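Local coordinates for protein peroxinectin A (Dictyostelium discoideum, PDB 6ERC) that catalyses the hydrogen peroxide-dependent oxidation of phenolic donors as a secreted haem peroxidase of a social amoeba, at residues Asn153-Asn158 with Leu226-His231. Sequence-based numbering, arbitrary orientation.
Sequences NVLYGN and LLLRDH. With NA (sodium ion), chain K.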
loop_
_atom_site.group_PDB
_atom_site.type_symbol
_atom_site.label_atom_id
_atom_site.label_comp_id
_atom_site.label_asym_id
_atom_site.label_seq_id
_atom_site.Cartn_x
_atom_site.Cartn_y
_atom_site.Cartn_z
ATOM N N ASN A 153 -0.444 -3.932 -12.477
ATOM C CA ASN A 153 -1.657 -3.146 -12.675
ATOM C C ASN A 153 -1.430 -1.682 -12.330
ATOM O O ASN A 153 -2.114 -0.800 -12.862
ATOM C CB ASN A 153 -2.795 -3.710 -11.823
ATOM C CG ASN A 153 -2.581 -3.474 -10.335
ATOM O OD1 ASN A 153 -1.970 -4.291 -9.646
ATOM N ND2 ASN A 153 -3.078 -2.349 -9.837
ATOM N N VAL A 154 -0.484 -1.409 -11.430
ATOM C CA VAL A 154 -0.157 -0.036 -11.066
ATOM C C VAL A 154 0.263 0.771 -12.289
ATOM O O VAL A 154 0.036 1.986 -12.346
ATOM C CB VAL A 154 0.940 -0.038 -9.982
ATOM C CG1 VAL A 154 2.187 -0.760 -10.478
ATOM C CG2 VAL A 154 1.271 1.379 -9.549
ATOM N N LEU A 155 0.880 0.128 -13.279
ATOM C CA LEU A 155 1.315 0.821 -14.488
ATOM C C LEU A 155 0.345 0.673 -15.649
ATOM O O LEU A 155 0.094 1.648 -16.362
ATOM C CB LEU A 155 2.691 0.313 -14.932
ATOM C CG LEU A 155 3.868 0.513 -13.974
ATOM C CD1 LEU A 155 5.128 -0.009 -14.622
ATOM C CD2 LEU A 155 4.042 1.974 -13.573
ATOM N N TYR A 156 -0.213 -0.518 -15.852
ATOM C CA TYR A 156 -0.938 -0.831 -17.076
ATOM C C TYR A 156 -2.451 -0.842 -16.905
ATOM O O TYR A 156 -3.167 -1.018 -17.897
ATOM C CB TYR A 156 -0.463 -2.182 -17.617
ATOM C CG TYR A 156 1.044 -2.302 -17.634
ATOM C CD1 TYR A 156 1.800 -1.634 -18.587
ATOM C CD2 TYR A 156 1.711 -3.067 -16.686
ATOM C CE1 TYR A 156 3.178 -1.732 -18.603
ATOM C CE2 TYR A 156 3.089 -3.170 -16.693
ATOM C CZ TYR A 156 3.819 -2.501 -17.656
ATOM O OH TYR A 156 5.191 -2.599 -17.671
ATOM N N GLY A 157 -2.957 -0.653 -15.690
ATOM C CA GLY A 157 -4.388 -0.607 -15.469
ATOM C C GLY A 157 -4.991 -1.980 -15.258
ATOM O O GLY A 157 -4.339 -3.022 -15.376
ATOM N N ASN A 158 -6.288 -1.974 -14.946
ATOM C CA ASN A 158 -6.996 -3.177 -14.533
ATOM C C ASN A 158 -7.841 -3.788 -15.649
ATOM O O ASN A 158 -8.714 -4.613 -15.364
ATOM C CB ASN A 158 -7.876 -2.872 -13.320
ATOM C CG ASN A 158 -7.070 -2.463 -12.100
ATOM O OD1 ASN A 158 -7.067 -1.296 -11.711
ATOM N ND2 ASN A 158 -6.387 -3.426 -11.484
ATOM N N LEU A 226 9.842 6.044 -13.006
ATOM C CA LEU A 226 11.057 5.312 -13.344
ATOM C C LEU A 226 10.736 3.976 -13.999
ATOM O O LEU A 226 11.411 3.568 -14.952
ATOM C CB LEU A 226 11.918 5.106 -12.097
ATOM C CG LEU A 226 12.401 6.361 -11.360
ATOM C CD1 LEU A 226 13.445 5.989 -10.314
ATOM C CD2 LEU A 226 12.957 7.414 -12.308
ATOM N N LEU A 227 9.708 3.279 -13.511
ATOM C CA LEU A 227 9.351 2.001 -14.116
ATOM C C LEU A 227 8.717 2.190 -15.486
ATOM O O LEU A 227 8.778 1.286 -16.326
ATOM C CB LEU A 227 8.414 1.220 -13.196
ATOM C CG LEU A 227 9.021 0.727 -11.881
ATOM C CD1 LEU A 227 7.999 -0.091 -11.100
ATOM C CD2 LEU A 227 10.288 -0.087 -12.115
ATOM N N LEU A 228 8.105 3.349 -15.729
ATOM C CA LEU A 228 7.645 3.665 -17.074
ATOM C C LEU A 228 8.826 3.927 -18.001
ATOM O O LEU A 228 8.856 3.434 -19.136
ATOM C CB LEU A 228 6.711 4.873 -17.039
ATOM C CG LEU A 228 5.327 4.683 -16.415
ATOM C CD1 LEU A 228 4.633 6.028 -16.276
ATOM C CD2 LEU A 228 4.475 3.732 -17.233
ATOM N N ARG A 229 9.809 4.698 -17.532
ATOM C CA ARG A 229 11.026 4.907 -18.310
ATOM C C ARG A 229 11.715 3.581 -18.599
ATOM O O ARG A 229 12.099 3.300 -19.741
ATOM C CB ARG A 229 11.970 5.844 -17.560
ATOM C CG ARG A 229 11.473 7.269 -17.434
ATOM C CD ARG A 229 12.434 8.102 -16.607
ATOM N NE ARG A 229 11.984 9.479 -16.460
ATOM C CZ ARG A 229 12.641 10.412 -15.782
ATOM N NH1 ARG A 229 13.786 10.118 -15.180
ATOM N NH2 ARG A 229 12.153 11.643 -15.703
ATOM N N ASP A 230 11.884 2.752 -17.567
ATOM C CA ASP A 230 12.505 1.447 -17.753
ATOM C C ASP A 230 11.701 0.584 -18.714
ATOM O O ASP A 230 12.271 -0.245 -19.431
ATOM C CB ASP A 230 12.656 0.749 -16.401
ATOM C CG ASP A 230 13.748 -0.303 -16.402
ATOM O OD1 ASP A 230 14.885 0.024 -16.798
ATOM O OD2 ASP A 230 13.478 -1.450 -15.984
ATOM N N HIS A 231 10.379 0.764 -18.746
ATOM C CA HIS A 231 9.553 0.014 -19.684
ATOM C C HIS A 231 9.831 0.446 -21.120
ATOM O O HIS A 231 10.118 -0.388 -21.986
ATOM C CB HIS A 231 8.073 0.199 -19.348
ATOM C CG HIS A 231 7.149 -0.443 -20.334
ATOM N ND1 HIS A 231 6.764 0.173 -21.505
ATOM C CD2 HIS A 231 6.543 -1.654 -20.329
ATOM C CE1 HIS A 231 5.957 -0.629 -22.177
ATOM N NE2 HIS A 231 5.805 -1.743 -21.484
HETATM NA NA NA K . -2.508 -6.556 -8.942
#
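A sodium ion lies 2.4 Å from Asn153 OD1, at the start of the short helix 153-156, whose Leu155 and Tyr156 pack against Leu227, Leu228 and His231 of helix 218-241 in the animal haem peroxidase fold. Asp151 OD1 and the carbonyl oxygens of Asn82, Tyr149 and Gly147 complete the metal site, which thus joins this helix to the chain just after His81, the predicted proton acceptor. The two helices meet through two leucine pairs and one aromatic pair, with no polar bond between the two segments. Leu155 spreads its two methyls between neighbouring leucines. CD1 lies 3.8 Å from Leu227 CB, the side chains at about a right angle. Leu155 CD2 lies 4.1 Å from Leu228 CD2, the two side chains sliding past each other in opposite directions. Tyr156 reaches His231 with its outer end, OH standing 3.1 Å from CD2 of that imidazole. Ring centroids 5.5 Å apart and planes at 57° make the pair oblique. With an alanine at Tyr156, His231 would probably border a gap, and Phe251 of helix 247-275 would lose the ring whose plane stands at about 90° to its own. Leu155 CB sits 3.8 Å above the centre of one face of the Tyr156 ring.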